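Putative Acetyltransferase from the GNAT family (Novosphingobium aromaticivorans DSM 12444, PDB 3EC4) probably transfers an acyl group to an acceptor as a member of the GNAT acetyltransferase family, its substrate being unknown. Local coordinates at residues E68-P73 with T220-L224. Residues are numbered along the deposited sequence; the frame is centred on the assembly and turned at random.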
# COMPACT_ATOMS: atom_id res chain seq x y z
N GLU A 68 7.15 9.66 -11.84
CA GLU A 68 8.56 10.01 -11.80
C GLU A 68 9.00 10.41 -10.37
O GLU A 68 8.16 10.74 -9.54
CB GLU A 68 8.80 11.16 -12.76
CG GLU A 68 8.39 10.81 -14.18
CD GLU A 68 9.18 9.62 -14.75
OE1 GLU A 68 10.32 9.39 -14.28
OE2 GLU A 68 8.65 8.92 -15.66
N PRO A 69 10.33 10.43 -10.10
CA PRO A 69 10.78 11.00 -8.85
C PRO A 69 10.18 12.39 -8.66
O PRO A 69 10.06 13.16 -9.63
CB PRO A 69 12.29 11.14 -9.07
CG PRO A 69 12.61 10.03 -10.03
CD PRO A 69 11.47 10.01 -10.94
N VAL A 70 9.80 12.70 -7.43
CA VAL A 70 9.44 14.07 -7.05
C VAL A 70 10.70 14.84 -6.60
O VAL A 70 11.45 14.40 -5.71
CB VAL A 70 8.36 14.08 -5.95
CG1 VAL A 70 8.00 15.52 -5.58
CG2 VAL A 70 7.10 13.29 -6.42
N ALA A 71 10.92 16.00 -7.22
CA ALA A 71 12.01 16.90 -6.81
C ALA A 71 11.77 17.49 -5.40
O ALA A 71 10.64 17.83 -5.04
CB ALA A 71 12.18 18.03 -7.86
N PRO A 72 12.80 17.57 -4.57
CA PRO A 72 12.57 18.17 -3.26
C PRO A 72 12.34 19.67 -3.36
O PRO A 72 13.27 20.39 -3.71
CB PRO A 72 13.87 17.89 -2.50
CG PRO A 72 14.90 17.73 -3.58
CD PRO A 72 14.19 17.10 -4.72
N PRO A 73 11.11 20.17 -3.04
CA PRO A 73 11.03 21.63 -3.07
C PRO A 73 11.74 22.25 -1.89
O PRO A 73 12.17 21.55 -0.96
CB PRO A 73 9.55 21.90 -2.95
CG PRO A 73 8.98 20.72 -2.31
CD PRO A 73 9.83 19.56 -2.63
N THR A 220 7.40 5.53 -9.30
CA THR A 220 8.44 5.90 -8.34
C THR A 220 7.85 6.35 -7.01
O THR A 220 6.99 7.25 -6.97
CB THR A 220 9.30 7.04 -8.88
OG1 THR A 220 9.75 6.69 -10.20
CG2 THR A 220 10.50 7.32 -7.98
N ALA A 221 8.35 5.73 -5.94
CA ALA A 221 8.07 6.17 -4.57
C ALA A 221 9.19 7.10 -4.14
O ALA A 221 10.37 6.72 -4.19
CB ALA A 221 8.02 4.97 -3.62
N THR A 222 8.82 8.32 -3.74
CA THR A 222 9.78 9.30 -3.19
C THR A 222 9.48 9.58 -1.70
O THR A 222 8.34 9.83 -1.34
CB THR A 222 9.74 10.64 -3.95
OG1 THR A 222 10.16 10.49 -5.33
CG2 THR A 222 10.57 11.70 -3.25
N LEU A 223 10.52 9.51 -0.86
CA LEU A 223 10.45 9.85 0.55
C LEU A 223 11.15 11.19 0.77
O LEU A 223 12.38 11.34 0.56
CB LEU A 223 11.09 8.74 1.40
CG LEU A 223 11.00 8.99 2.91
CD1 LEU A 223 9.50 9.03 3.35
CD2 LEU A 223 11.79 7.86 3.60
N LEU A 224 10.35 12.19 1.16
CA LEU A 224 10.83 13.51 1.49
C LEU A 224 10.80 13.74 2.99
O LEU A 224 9.79 13.44 3.67
CB LEU A 224 10.01 14.63 0.80
CG LEU A 224 9.99 14.65 -0.74
CD1 LEU A 224 9.05 15.80 -1.21
CD2 LEU A 224 11.39 14.75 -1.36
O HOH W 1 8.01 9.83 -6.92
O HOH W 2 12.71 11.87 -5.70
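The hydroxyl of Thr222 holds a proline-rich loop over the face of a strand, an example of how one polar side chain can anchor a chain that forms no strand of its own. The amide of Val70 donates to Thr222 OG1 at 3.1 Å, almost straight at 167°. Two waters complete the grip on this oxygen. One accepts a hydrogen bond from Thr222 OG1, its oxygen 2.8 Å away, and spends its own hydrogens on the carbonyls of Glu68 and Thr220; the other donates to Thr222 OG1 and to Val70 O. The hydroxyl thus gives one hydrogen bond and receives two; the first water links the backbones of loop and strand, and the second links the loop backbone to the threonine hydroxyl.

On both sides of this polar centre the contact is mostly van der Waals packing. Thr220 lies against the peptide joining Glu68 to Pro69, its CB 3.7 Å from Pro69 N, while its methyl CG2 reaches Pro69 CG at 4.0 Å. A chi1 of -51° sets OG1 beside the backbone N, where it hydrogen-bonds Pro67 O, just before the loop. At the other end Leu224 divides its two methyls among successive prolines: CD2 meets Pro72 CB at 4.2 Å, and CD1 meets Pro73 CD at 4.1 Å. Leu51, from another loop, touches both Val70 and Leu224.

Segment 68-73 runs roughly along 220-224, 15° apart, and belongs to the connection from strand 61-66 to strand 76-88. These strands flank 214-226 on either side in the mixed sheet, both antiparallel to it, so this crossover connection passes along one face of the strand lying between the two it joins.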